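Local coordinates for protein 2-polyprenyl-6-methoxyphenol hydroxylase-like FAD-dependent oxidoreductase (PDB 6UI5) that binds flavin-adenine dinucleotide in a Rossmann-type domain and belongs to the FAD-dependent oxidoreductases related to aromatic-ring hydroxylases, at residues T50-D55 with G87-T92; A185-D190 with E252-E257; D172-V177 with L349-L354; L432-G437 with V453-P458; F124-D129 with K276-I281. One frame throughout, in Å; residues are numbered along the deposited sequence.

Interaction 1 (T50-D55 with G87-T92); sequences TLEMLD and GPREPT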
# COMPACT_ATOMS: atom_id res chain seq x y z
N THR A 50 -4.24 -14.83 -18.97
CA THR A 50 -3.92 -14.98 -20.38
C THR A 50 -4.27 -16.38 -20.85
O THR A 50 -4.77 -16.56 -21.96
CB THR A 50 -2.44 -14.70 -20.61
OG1 THR A 50 -2.14 -13.36 -20.22
CG2 THR A 50 -2.08 -14.92 -22.07
N LEU A 51 -4.02 -17.38 -20.00
CA LEU A 51 -4.44 -18.74 -20.35
C LEU A 51 -5.95 -18.83 -20.58
O LEU A 51 -6.37 -19.39 -21.60
CB LEU A 51 -3.97 -19.71 -19.27
CG LEU A 51 -2.49 -20.07 -19.45
CD1 LEU A 51 -1.86 -20.68 -18.18
CD2 LEU A 51 -2.34 -20.98 -20.65
N GLU A 52 -6.78 -18.27 -19.68
CA GLU A 52 -8.24 -18.37 -19.88
C GLU A 52 -8.67 -17.73 -21.20
O GLU A 52 -9.47 -18.31 -21.95
CB GLU A 52 -9.06 -17.75 -18.72
CG GLU A 52 -8.52 -17.88 -17.28
CD GLU A 52 -9.39 -17.17 -16.18
OE1 GLU A 52 -9.60 -17.80 -15.12
OE2 GLU A 52 -9.87 -16.01 -16.37
N MET A 53 -8.14 -16.54 -21.51
CA MET A 53 -8.50 -15.88 -22.77
C MET A 53 -8.06 -16.68 -23.99
O MET A 53 -8.73 -16.62 -25.03
CB MET A 53 -7.88 -14.49 -22.85
CG MET A 53 -8.51 -13.52 -21.91
SD MET A 53 -7.85 -11.89 -22.20
CE MET A 53 -6.50 -11.87 -21.00
N LEU A 54 -6.94 -17.40 -23.90
CA LEU A 54 -6.54 -18.24 -25.01
C LEU A 54 -7.35 -19.53 -25.04
O LEU A 54 -7.59 -20.09 -26.12
CB LEU A 54 -5.04 -18.57 -24.96
CG LEU A 54 -3.97 -17.48 -25.07
CD1 LEU A 54 -2.58 -18.03 -24.70
CD2 LEU A 54 -3.91 -16.97 -26.47
N ASP A 55 -7.78 -20.01 -23.87
CA ASP A 55 -8.64 -21.20 -23.81
C ASP A 55 -9.95 -20.96 -24.54
O ASP A 55 -10.47 -21.85 -25.21
CB ASP A 55 -8.89 -21.59 -22.37
CG ASP A 55 -8.18 -22.85 -21.98
OD1 ASP A 55 -7.78 -23.62 -22.89
OD2 ASP A 55 -8.02 -23.08 -20.76
N GLY A 87 -12.67 -19.43 -6.90
CA GLY A 87 -12.86 -20.51 -7.85
C GLY A 87 -11.58 -21.26 -8.11
O GLY A 87 -10.53 -20.91 -7.57
N PRO A 88 -11.64 -22.32 -8.91
CA PRO A 88 -10.40 -22.92 -9.43
C PRO A 88 -9.80 -22.10 -10.57
O PRO A 88 -10.51 -21.61 -11.45
CB PRO A 88 -10.85 -24.30 -9.94
CG PRO A 88 -12.20 -24.54 -9.32
CD PRO A 88 -12.81 -23.17 -9.14
N ARG A 89 -8.47 -21.95 -10.53
CA ARG A 89 -7.71 -21.39 -11.65
C ARG A 89 -6.38 -22.09 -11.86
O ARG A 89 -6.14 -23.17 -11.32
CB ARG A 89 -7.47 -19.89 -11.47
CG ARG A 89 -8.59 -19.15 -10.71
CD ARG A 89 -9.18 -18.05 -11.56
NE ARG A 89 -10.36 -17.45 -10.93
CZ ARG A 89 -11.45 -17.04 -11.58
NH1 ARG A 89 -11.54 -17.15 -12.92
NH2 ARG A 89 -12.47 -16.53 -10.88
N GLU A 90 -5.50 -21.45 -12.63
CA GLU A 90 -4.32 -22.12 -13.15
C GLU A 90 -3.05 -21.53 -12.57
O GLU A 90 -2.97 -20.32 -12.31
CB GLU A 90 -4.25 -22.00 -14.67
CG GLU A 90 -5.19 -22.86 -15.43
CD GLU A 90 -5.13 -22.57 -16.91
OE1 GLU A 90 -5.73 -21.56 -17.34
OE2 GLU A 90 -4.47 -23.34 -17.65
N PRO A 91 -2.01 -22.34 -12.40
CA PRO A 91 -0.66 -21.80 -12.24
C PRO A 91 -0.21 -21.11 -13.52
O PRO A 91 -0.66 -21.44 -14.62
CB PRO A 91 0.19 -23.04 -11.96
CG PRO A 91 -0.57 -24.16 -12.69
CD PRO A 91 -2.02 -23.82 -12.48
N THR A 92 0.70 -20.15 -13.37
CA THR A 92 1.43 -19.64 -14.53
C THR A 92 2.17 -20.78 -15.21
O THR A 92 2.85 -21.58 -14.55
CB THR A 92 2.42 -18.56 -14.13
OG1 THR A 92 1.72 -17.34 -13.89
CG2 THR A 92 3.41 -18.30 -15.22
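Glu90 and Leu51 bury the most surface here, and they meet obliquely, the carboxylate of the one lying against the aliphatic flank of the other. Glu90 extends its chain beyond CG, so that OE1 comes to 3.2 Å from Leu51 CB, while Leu51 CD1 lies 3.8 Å from Glu90 OE2 and reaches on to the carbonyl O of Pro91. The carboxylate thus rests on hydrocarbon; its charge is met elsewhere, OE2 forming a salt bridge with Arg64, which also binds Asp55 OD1. That shared arginine probably makes it tolerable for Asp55 OD2 to sit 4.4 Å from Glu90 OE1. Leu51, Glu52 and Asp55 all belong to helix 48-55 of the FAD-binding domain, and the irregular 87-92 segment, leading into strand 92-93, runs past the helix with the side chain of Leu51 about 11 Å from the flavin-adenine dinucleotide. From the next residue of the helix, Glu52 reaches out extended (chi2 178°) and its OE1 takes a hydrogen bond from Arg89 NH1 at 3.0 Å. This salt bridge uses the syn lone pair of OE1, which lies at the edge of the guanidinium and almost in its plane, though the carboxylate itself is turned 49° from that plane. Glu52 OE2 pairs with Arg406, so each carboxylate oxygen has an arginine, and Arg89 NE is held by the carbonyl O of Gln86.

Interaction 2 (A185-D190 with E252-E257); sequences AINRED and ELKATE
Ile186 lays its CG1-CD1 arm over the turn at Leu253-Thr256, with CG1 anti to the backbone N (chi1 -161°) and packed against Leu253 CD1 at 4.3 Å. Beside it the backbones pair as the antiparallel ends of strands 176-185 and 257-271, and the pairing carries a classic beta bulge, Thr256 and Glu257 together facing Ala185. Ala185 N gives a short hydrogen bond of 2.6 Å to Glu257 O, lying in the plane of that carbonyl. In return Ala185 O accepts from Glu257 N at 3.3 Å; the N-H points nearly straight at the oxygen, at 170°, but comes from above the carbonyl plane. A second, weak bond from Thr256 N reaches the same oxygen, so one carbonyl serves both bulge residues. Ahead of the bulge the chain makes an inverse gamma turn centred on Lys254. Leu253, just before that centre, is buried: it and Ile186 both touch Met217 of strand 216-225, and Leu253 also packs on Leu241 of helix 238-249. On the solvent side Asn187 and Lys254 run side by side, pointing the same way, with Lys254 bent at chi3 (65°). Asn187 OD1 turns back to take a weak bond from Arg188 N, and the other branch, ND2, lies 3.7 Å from Lys254 NZ.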
# COMPACT_ATOMS: atom_id res chain seq x y z
N ALA A 185 24.01 -18.63 -27.36
CA ALA A 185 24.43 -20.02 -27.34
C ALA A 185 25.62 -20.15 -26.42
O ALA A 185 26.49 -19.28 -26.34
CB ALA A 185 24.79 -20.55 -28.73
N ILE A 186 25.64 -21.26 -25.69
CA ILE A 186 26.52 -21.40 -24.54
C ILE A 186 26.26 -22.80 -24.02
O ILE A 186 25.11 -23.27 -24.01
CB ILE A 186 26.26 -20.30 -23.49
CG1 ILE A 186 27.44 -20.17 -22.54
CG2 ILE A 186 25.00 -20.56 -22.70
CD1 ILE A 186 28.69 -20.10 -23.29
N ASN A 187 27.33 -23.52 -23.67
CA ASN A 187 27.19 -24.82 -23.04
C ASN A 187 26.17 -24.71 -21.90
O ASN A 187 25.84 -23.60 -21.48
CB ASN A 187 28.58 -25.29 -22.58
CG ASN A 187 28.63 -26.75 -22.22
OD1 ASN A 187 27.64 -27.48 -22.36
ND2 ASN A 187 29.79 -27.20 -21.77
N ARG A 188 25.65 -25.82 -21.39
CA ARG A 188 24.78 -25.74 -20.22
C ARG A 188 25.44 -26.36 -19.00
O ARG A 188 25.72 -25.65 -18.02
CB ARG A 188 23.42 -26.40 -20.49
CG ARG A 188 22.47 -26.40 -19.29
CD ARG A 188 21.01 -26.41 -19.73
NE ARG A 188 20.14 -27.17 -18.83
CZ ARG A 188 19.35 -28.17 -19.22
NH1 ARG A 188 18.60 -28.81 -18.33
NH2 ARG A 188 19.30 -28.54 -20.50
N GLU A 189 25.72 -27.66 -19.04
CA GLU A 189 26.29 -28.38 -17.90
C GLU A 189 27.51 -27.67 -17.36
O GLU A 189 28.59 -27.69 -17.97
CB GLU A 189 26.63 -29.83 -18.29
CG GLU A 189 25.48 -30.82 -18.12
CD GLU A 189 25.44 -31.47 -16.74
OE1 GLU A 189 25.25 -32.71 -16.67
OE2 GLU A 189 25.60 -30.76 -15.73
N ASP A 190 27.33 -26.99 -16.22
CA ASP A 190 28.39 -26.42 -15.40
C ASP A 190 29.05 -25.21 -16.05
O ASP A 190 30.19 -24.86 -15.70
CB ASP A 190 29.44 -27.47 -15.04
CG ASP A 190 29.82 -27.43 -13.58
OD1 ASP A 190 30.93 -27.89 -13.24
OD2 ASP A 190 29.00 -26.94 -12.77
N GLU A 252 32.00 -14.63 -14.98
CA GLU A 252 31.74 -14.34 -16.38
C GLU A 252 31.22 -15.57 -17.11
O GLU A 252 31.59 -16.71 -16.80
CB GLU A 252 32.95 -13.78 -17.12
CG GLU A 252 32.52 -13.13 -18.44
CD GLU A 252 33.52 -12.15 -18.99
OE1 GLU A 252 33.15 -11.43 -19.94
OE2 GLU A 252 34.65 -12.10 -18.48
N LEU A 253 30.37 -15.30 -18.09
CA LEU A 253 29.70 -16.29 -18.90
C LEU A 253 30.63 -16.78 -20.00
O LEU A 253 31.17 -15.97 -20.75
CB LEU A 253 28.44 -15.64 -19.48
CG LEU A 253 27.51 -16.27 -20.49
CD1 LEU A 253 26.41 -17.02 -19.75
CD2 LEU A 253 26.94 -15.13 -21.32
N LYS A 254 30.80 -18.10 -20.12
CA LYS A 254 31.79 -18.66 -21.04
C LYS A 254 31.34 -18.51 -22.49
O LYS A 254 31.45 -19.45 -23.28
CB LYS A 254 32.04 -20.13 -20.68
CG LYS A 254 33.32 -20.77 -21.22
CD LYS A 254 33.39 -22.24 -20.83
CE LYS A 254 32.26 -23.04 -21.48
NZ LYS A 254 31.97 -24.33 -20.78
N ALA A 255 30.94 -17.30 -22.86
CA ALA A 255 30.05 -17.04 -24.00
C ALA A 255 30.56 -17.58 -25.34
O ALA A 255 31.71 -17.35 -25.72
CB ALA A 255 29.83 -15.54 -24.11
N THR A 256 29.66 -18.23 -26.09
CA THR A 256 30.01 -18.78 -27.39
C THR A 256 29.51 -17.91 -28.55
O THR A 256 30.33 -17.34 -29.28
CB THR A 256 29.47 -20.21 -27.53
OG1 THR A 256 30.36 -21.11 -26.84
CG2 THR A 256 29.40 -20.64 -29.00
N GLU A 257 28.20 -17.84 -28.74
CA GLU A 257 27.62 -17.11 -29.86
C GLU A 257 26.31 -16.48 -29.39
O GLU A 257 25.67 -16.97 -28.46
CB GLU A 257 27.38 -18.04 -31.05
CG GLU A 257 27.54 -17.37 -32.40
CD GLU A 257 27.16 -18.30 -33.53
OE1 GLU A 257 26.39 -19.25 -33.28
OE2 GLU A 257 27.63 -18.08 -34.66

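Interaction 3 (D172-V177 with L349-L354); sequences DDWVIV and LYPRPL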
# COMPACT_ATOMS: atom_id res chain seq x y z
N ASP A 172 5.27 8.58 -15.96
CA ASP A 172 6.50 9.09 -15.37
C ASP A 172 7.26 7.95 -14.70
O ASP A 172 6.71 6.89 -14.43
CB ASP A 172 6.22 10.21 -14.39
CG ASP A 172 7.26 11.31 -14.47
OD1 ASP A 172 7.92 11.42 -15.52
OD2 ASP A 172 7.40 12.06 -13.48
N ASP A 173 8.56 8.17 -14.47
CA ASP A 173 9.38 7.20 -13.75
C ASP A 173 10.37 7.94 -12.88
O ASP A 173 10.88 8.99 -13.28
CB ASP A 173 10.14 6.25 -14.69
CG ASP A 173 9.19 5.38 -15.53
OD1 ASP A 173 8.83 5.87 -16.63
OD2 ASP A 173 8.80 4.24 -15.10
N TRP A 174 10.59 7.44 -11.66
CA TRP A 174 11.64 7.98 -10.80
C TRP A 174 12.98 7.28 -11.01
O TRP A 174 13.99 7.70 -10.43
CB TRP A 174 11.24 7.88 -9.32
CG TRP A 174 11.13 6.48 -8.79
CD1 TRP A 174 12.11 5.75 -8.17
CD2 TRP A 174 9.95 5.64 -8.82
NE1 TRP A 174 11.62 4.50 -7.82
CE2 TRP A 174 10.30 4.42 -8.21
CE3 TRP A 174 8.65 5.81 -9.29
CZ2 TRP A 174 9.38 3.37 -8.06
CZ3 TRP A 174 7.74 4.76 -9.16
CH2 TRP A 174 8.12 3.55 -8.56
N VAL A 175 13.00 6.21 -11.79
CA VAL A 175 14.24 5.56 -12.18
C VAL A 175 14.03 4.98 -13.57
O VAL A 175 12.90 4.62 -13.95
CB VAL A 175 14.65 4.49 -11.15
CG1 VAL A 175 13.59 3.39 -11.06
CG2 VAL A 175 16.06 3.92 -11.49
N ILE A 176 15.11 4.92 -14.34
CA ILE A 176 15.08 4.33 -15.67
C ILE A 176 15.73 2.95 -15.59
O ILE A 176 16.93 2.83 -15.35
CB ILE A 176 15.79 5.21 -16.71
CG1 ILE A 176 15.17 6.61 -16.76
CG2 ILE A 176 15.67 4.56 -18.07
CD1 ILE A 176 13.63 6.62 -16.81
N VAL A 177 14.93 1.91 -15.78
CA VAL A 177 15.44 0.54 -15.76
C VAL A 177 16.01 0.19 -17.13
O VAL A 177 15.37 0.41 -18.17
CB VAL A 177 14.35 -0.45 -15.36
CG1 VAL A 177 14.91 -1.88 -15.35
CG2 VAL A 177 13.80 -0.08 -14.00
N LEU A 349 11.97 -2.13 -4.54
CA LEU A 349 13.32 -2.46 -4.97
C LEU A 349 14.25 -1.27 -4.93
O LEU A 349 15.37 -1.37 -4.42
CB LEU A 349 13.26 -3.05 -6.38
CG LEU A 349 12.56 -4.40 -6.38
CD1 LEU A 349 12.33 -4.86 -7.79
CD2 LEU A 349 13.43 -5.39 -5.62
N TYR A 350 13.81 -0.13 -5.42
CA TYR A 350 14.72 0.97 -5.63
C TYR A 350 13.98 2.30 -5.56
O TYR A 350 12.87 2.42 -6.03
CB TYR A 350 15.41 0.79 -6.99
CG TYR A 350 16.40 1.88 -7.34
CD1 TYR A 350 17.75 1.76 -6.98
CD2 TYR A 350 16.00 3.02 -8.02
CE1 TYR A 350 18.66 2.75 -7.30
CE2 TYR A 350 16.90 4.02 -8.32
CZ TYR A 350 18.23 3.88 -7.97
OH TYR A 350 19.12 4.89 -8.29
N PRO A 351 14.63 3.34 -5.01
CA PRO A 351 15.95 3.29 -4.37
C PRO A 351 15.85 2.60 -3.03
O PRO A 351 14.74 2.36 -2.55
CB PRO A 351 16.33 4.76 -4.21
CG PRO A 351 15.06 5.51 -4.31
CD PRO A 351 14.14 4.71 -5.19
N ARG A 352 16.99 2.25 -2.44
CA ARG A 352 16.92 1.40 -1.26
C ARG A 352 16.31 2.09 -0.04
O ARG A 352 15.74 1.37 0.80
CB ARG A 352 18.30 0.82 -0.93
CG ARG A 352 18.95 1.39 0.30
CD ARG A 352 20.24 0.66 0.64
NE ARG A 352 21.34 1.07 -0.23
CZ ARG A 352 21.83 0.32 -1.23
NH1 ARG A 352 21.32 -0.89 -1.47
NH2 ARG A 352 22.83 0.78 -1.98
N PRO A 353 16.40 3.42 0.15
CA PRO A 353 15.62 4.04 1.25
C PRO A 353 14.11 3.86 1.12
O PRO A 353 13.42 3.51 2.10
CB PRO A 353 16.01 5.53 1.15
CG PRO A 353 16.66 5.69 -0.21
CD PRO A 353 17.33 4.39 -0.47
N LEU A 354 13.55 4.14 -0.06
CA LEU A 354 12.14 3.89 -0.31
C LEU A 354 11.81 2.41 -0.08
O LEU A 354 10.90 2.09 0.70
CB LEU A 354 11.79 4.32 -1.73
CG LEU A 354 10.33 4.15 -2.20
CD1 LEU A 354 9.36 5.14 -1.47
CD2 LEU A 354 10.23 4.30 -3.73
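Two bumps from 172-177 press into the bend that precedes helix 352-365. The first is the indole of Trp174, swung between its own backbone N and carbonyl carbon (chi1 67°). Its NE1 points at Tyr350 O, 3.0 Å away, in a nearly straight hydrogen bond; the oxygen lies close to the indole plane, while the nitrogen stands above the carbonyl plane. Pro351, at the N-cap position and following a cis peptide bond, presents CD to Trp174 CD1 at 3.8 Å, and Leu354 CD2 borders the indole more loosely. The second bump is Val175, whose CG2 branch approaches the Tyr350 ring obliquely, 3.3 Å from CE2. That ring has Pro351 CB over its centre, 4.0 Å from the plane, and also meets the ring of Phe224. The contact thus ties the approach to strand 176-185 of the large antiparallel sheet to the start of helix 352-365, beside the dimer interface, where Leu354 packs on Leu354 of the second subunit.

Interaction 4 (L432-G437 with V453-P458); sequences LLDLSG and VVRAQP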
# COMPACT_ATOMS: atom_id res chain seq x y z
N LEU A 432 -25.17 -18.04 -23.16
CA LEU A 432 -26.13 -18.16 -22.07
C LEU A 432 -25.90 -19.52 -21.44
O LEU A 432 -26.29 -20.54 -22.01
CB LEU A 432 -27.57 -18.02 -22.56
CG LEU A 432 -28.56 -18.02 -21.38
CD1 LEU A 432 -28.90 -16.60 -20.85
CD2 LEU A 432 -29.83 -18.81 -21.70
N LEU A 433 -25.27 -19.54 -20.27
CA LEU A 433 -25.07 -20.79 -19.54
C LEU A 433 -26.31 -21.11 -18.72
O LEU A 433 -26.69 -20.34 -17.83
CB LEU A 433 -23.87 -20.68 -18.61
CG LEU A 433 -22.60 -21.31 -19.15
CD1 LEU A 433 -21.64 -21.56 -18.01
CD2 LEU A 433 -22.95 -22.60 -19.85
N ASP A 434 -26.94 -22.24 -19.02
CA ASP A 434 -28.07 -22.75 -18.22
C ASP A 434 -27.55 -23.98 -17.50
O ASP A 434 -27.53 -25.08 -18.05
CB ASP A 434 -29.29 -23.05 -19.10
CG ASP A 434 -30.44 -23.76 -18.33
OD1 ASP A 434 -30.39 -23.94 -17.08
OD2 ASP A 434 -31.42 -24.15 -19.00
N LEU A 435 -27.08 -23.79 -16.26
CA LEU A 435 -26.60 -24.86 -15.41
C LEU A 435 -27.72 -25.51 -14.55
O LEU A 435 -27.44 -26.13 -13.51
CB LEU A 435 -25.48 -24.34 -14.50
CG LEU A 435 -24.37 -23.50 -15.15
CD1 LEU A 435 -23.27 -23.10 -14.16
CD2 LEU A 435 -23.76 -24.21 -16.35
N SER A 436 -28.99 -25.41 -14.98
CA SER A 436 -30.06 -25.95 -14.15
C SER A 436 -29.99 -27.46 -14.05
O SER A 436 -30.29 -28.04 -13.00
CB SER A 436 -31.42 -25.55 -14.70
OG SER A 436 -31.60 -26.08 -16.00
N GLY A 437 -29.59 -28.12 -15.14
CA GLY A 437 -29.72 -29.55 -15.26
C GLY A 437 -31.01 -30.02 -15.90
O GLY A 437 -31.14 -31.21 -16.19
N VAL A 453 -27.10 -20.81 -26.35
CA VAL A 453 -27.51 -21.45 -25.11
C VAL A 453 -26.71 -22.72 -24.94
O VAL A 453 -26.63 -23.53 -25.87
CB VAL A 453 -29.01 -21.74 -25.10
CG1 VAL A 453 -29.41 -22.22 -23.73
CG2 VAL A 453 -29.77 -20.49 -25.53
N VAL A 454 -26.12 -22.90 -23.77
CA VAL A 454 -25.44 -24.13 -23.37
C VAL A 454 -26.14 -24.67 -22.12
O VAL A 454 -26.17 -24.00 -21.08
CB VAL A 454 -23.94 -23.86 -23.10
CG1 VAL A 454 -23.27 -25.06 -22.43
CG2 VAL A 454 -23.19 -23.40 -24.42
N ARG A 455 -26.71 -25.88 -22.24
CA ARG A 455 -27.44 -26.55 -21.16
C ARG A 455 -26.52 -27.56 -20.49
O ARG A 455 -26.11 -28.54 -21.12
CB ARG A 455 -28.68 -27.27 -21.67
CG ARG A 455 -29.51 -26.51 -22.68
CD ARG A 455 -30.45 -25.52 -22.01
NE ARG A 455 -31.40 -24.99 -22.99
CZ ARG A 455 -32.37 -24.12 -22.71
NH1 ARG A 455 -32.52 -23.67 -21.46
NH2 ARG A 455 -33.18 -23.71 -23.68
N ALA A 456 -26.22 -27.33 -19.23
CA ALA A 456 -25.23 -28.14 -18.54
C ALA A 456 -25.73 -28.48 -17.14
O ALA A 456 -26.79 -28.03 -16.69
CB ALA A 456 -23.88 -27.42 -18.46
N GLN A 457 -24.92 -29.26 -16.45
CA GLN A 457 -25.21 -29.71 -15.11
C GLN A 457 -24.83 -28.64 -14.09
O GLN A 457 -24.00 -27.78 -14.37
CB GLN A 457 -24.49 -31.02 -14.85
CG GLN A 457 -25.12 -32.08 -15.76
CD GLN A 457 -26.49 -32.47 -15.23
OE1 GLN A 457 -26.61 -32.89 -14.08
NE2 GLN A 457 -27.53 -32.30 -16.05
N PRO A 458 -25.50 -28.62 -12.94
CA PRO A 458 -25.19 -27.59 -11.95
C PRO A 458 -23.73 -27.69 -11.53
O PRO A 458 -23.15 -28.77 -11.45
CB PRO A 458 -26.14 -27.92 -10.79
CG PRO A 458 -26.56 -29.32 -11.01
CD PRO A 458 -26.60 -29.50 -12.49
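Strands 430-434 and 451-455 run parallel in the mixed sheet of the C-terminal, thioredoxin-like domain. The tight part is the backbone ladder: Leu432 O accepts from Val454 N, Asp434 N gives to Val454 O at 2.8 Å, and Asp434 O accepts from Ala456 N, all three nearly straight. On the face carrying Leu433 and Val454 the side chains run alongside, Leu433 CD2 at 3.6 Å from Val454 CG1, with Ile412 against Val454. Beyond the ladder Leu435 CD2 packs on Ala456 CB and the chains stay close, Pro458 CA 3.1 Å from Leu435 O, but regular bonding gives out: Gly437 N bonds Ala456 O only weakly, and exposed Gln457 NE2 lies 3.6 Å from Gly437 CA. On the other face Arg455, bent at chi2 (-82°), forms a salt bridge: NH1 gives a 2.7 Å hydrogen bond to the anti lone pair of Asp434 OD2, which lies in the guanidinium plane, and Val453 CG1 sits off-centre against one guanidinium face. Asp434 OD1 accepts from Ser436 N, an Asx turn, and from Ser436 OG. With Ala441 N also binding OD2, Asp434 is gripped at both oxygens, which probably keeps it ionised and fixes the turn leaving the strand.

Interaction 5 (F124-D129 with K276-I281); sequences FEEAAD and KGRVFI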
# COMPACT_ATOMS: atom_id res chain seq x y z
N PHE A 124 -1.95 7.79 -42.21
CA PHE A 124 -3.38 7.60 -42.37
C PHE A 124 -4.08 8.94 -42.19
O PHE A 124 -3.58 9.83 -41.50
CB PHE A 124 -3.92 6.60 -41.35
CG PHE A 124 -3.90 7.11 -39.94
CD1 PHE A 124 -2.71 7.12 -39.21
CD2 PHE A 124 -5.05 7.58 -39.33
CE1 PHE A 124 -2.68 7.60 -37.90
CE2 PHE A 124 -5.03 8.05 -38.02
CZ PHE A 124 -3.84 8.07 -37.31
N GLU A 125 -5.26 9.06 -42.80
CA GLU A 125 -6.09 10.23 -42.52
C GLU A 125 -7.56 9.84 -42.34
O GLU A 125 -8.10 9.00 -43.07
CB GLU A 125 -5.96 11.30 -43.62
CG GLU A 125 -7.12 12.30 -43.62
CD GLU A 125 -6.72 13.71 -44.04
OE1 GLU A 125 -5.56 13.92 -44.44
OE2 GLU A 125 -7.58 14.62 -43.97
N GLU A 126 -8.19 10.45 -41.35
CA GLU A 126 -9.63 10.31 -41.17
C GLU A 126 -10.35 11.18 -42.20
O GLU A 126 -10.07 12.37 -42.32
CB GLU A 126 -10.02 10.71 -39.75
CG GLU A 126 -11.52 10.66 -39.46
CD GLU A 126 -11.88 9.58 -38.46
OE1 GLU A 126 -13.08 9.23 -38.36
OE2 GLU A 126 -10.96 9.08 -37.77
N ALA A 127 -11.28 10.57 -42.93
CA ALA A 127 -12.12 11.31 -43.87
C ALA A 127 -12.90 12.41 -43.15
O ALA A 127 -13.28 12.28 -41.98
CB ALA A 127 -13.07 10.36 -44.59
N ALA A 128 -13.14 13.52 -43.86
CA ALA A 128 -13.82 14.67 -43.28
C ALA A 128 -15.20 14.29 -42.77
O ALA A 128 -15.59 14.66 -41.66
CB ALA A 128 -13.92 15.80 -44.31
N ASP A 129 -15.97 13.55 -43.58
CA ASP A 129 -17.26 13.06 -43.12
C ASP A 129 -17.09 12.07 -41.97
O ASP A 129 -17.93 12.04 -41.06
CB ASP A 129 -18.00 12.40 -44.28
CG ASP A 129 -17.09 11.57 -45.16
OD1 ASP A 129 -15.89 11.89 -45.23
OD2 ASP A 129 -17.57 10.59 -45.78
N LYS A 276 -9.69 7.05 -30.80
CA LYS A 276 -10.00 8.36 -31.34
C LYS A 276 -10.82 8.16 -32.62
O LYS A 276 -10.36 8.42 -33.72
CB LYS A 276 -8.74 9.20 -31.59
CG LYS A 276 -9.04 10.61 -32.14
CD LYS A 276 -7.85 11.59 -32.07
CE LYS A 276 -7.11 11.51 -30.73
NZ LYS A 276 -7.74 12.09 -29.48
N GLY A 277 -12.06 7.68 -32.47
CA GLY A 277 -13.01 7.54 -33.56
C GLY A 277 -12.45 6.93 -34.83
O GLY A 277 -11.82 7.63 -35.63
N ARG A 278 -12.69 5.64 -35.03
CA ARG A 278 -12.18 4.85 -36.16
C ARG A 278 -10.72 4.44 -35.98
O ARG A 278 -10.26 3.52 -36.66
CB ARG A 278 -12.35 5.57 -37.49
CG ARG A 278 -13.77 5.87 -37.87
CD ARG A 278 -14.22 4.94 -38.97
NE ARG A 278 -15.61 5.19 -39.32
CZ ARG A 278 -16.44 4.27 -39.81
NH1 ARG A 278 -16.04 3.03 -40.02
NH2 ARG A 278 -17.69 4.61 -40.10
N VAL A 279 -10.00 5.08 -35.06
CA VAL A 279 -8.63 4.69 -34.74
C VAL A 279 -8.56 4.25 -33.29
O VAL A 279 -8.80 5.04 -32.37
CB VAL A 279 -7.63 5.83 -35.02
CG1 VAL A 279 -6.23 5.34 -34.76
CG2 VAL A 279 -7.77 6.31 -36.45
N PHE A 280 -8.23 2.97 -33.08
CA PHE A 280 -7.99 2.42 -31.75
C PHE A 280 -6.52 2.09 -31.61
O PHE A 280 -5.75 2.12 -32.59
CB PHE A 280 -8.83 1.17 -31.49
CG PHE A 280 -10.30 1.39 -31.64
CD1 PHE A 280 -10.87 1.47 -32.89
CD2 PHE A 280 -11.11 1.53 -30.55
CE1 PHE A 280 -12.23 1.65 -33.04
CE2 PHE A 280 -12.47 1.71 -30.70
CZ PHE A 280 -13.03 1.78 -31.94
N ILE A 281 -6.13 1.75 -30.38
CA ILE A 281 -4.78 1.27 -30.13
C ILE A 281 -4.87 0.24 -29.02
O ILE A 281 -5.81 0.22 -28.23
CB ILE A 281 -3.79 2.39 -29.75
CG1 ILE A 281 -4.31 3.20 -28.58
CG2 ILE A 281 -3.48 3.29 -30.94
CD1 ILE A 281 -3.23 4.04 -27.95
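At the edge of the parallel Rossmann-type sheet, the turn leading into outermost strand 279-281 meets the end of strand 120-126. Glu126 has the largest share: CG is anti to the backbone N (chi1 177°) and the chain bends at chi2, setting the carboxylate over Gly277 and Arg278. OE2 comes to 2.7 Å from Gly277 O. OE1 lies 3.5 Å from Arg278 CG, the two side chains crossing at about a right angle. The contact joins the parallel sheet to the three-stranded antiparallel sheet within the FAD-binding domain, with the side chain of Phe124 about 9 Å from the flavin-adenine dinucleotide. Arg278 leads away, its NH1 hydrogen-bonded to Arg149 O and its guanidinium in cation-pi contact with Tyr150. Deeper in, Phe124 and Val279 meet tip to tip, ring atom CE2 at 3.6 Å from the CG2 branch of Val279, and the ring also touches Leu151 of strand 150-153.

Interaction 1 is the buried one of the five, yet rich in charge, its acids shared among arginines; interaction 5, at the surface, sets a glutamate against a backbone carbonyl and two apolar tips together. Interactions 2 and 3 involve the same long strand, 176-185: interaction 2 pairs its far end with strand 257-271 through backbone bonds and a bulge, while interaction 3 holds the residues just before it, by an indole N-H on a backbone carbonyl and a valine on a tyrosine ring. Interaction 4 stands apart in the C-terminal domain, a regular parallel ladder, its centre about 55 Å from that of interaction 2. Interactions 3 and 5 alternate along the chain, interaction 2 nested within both.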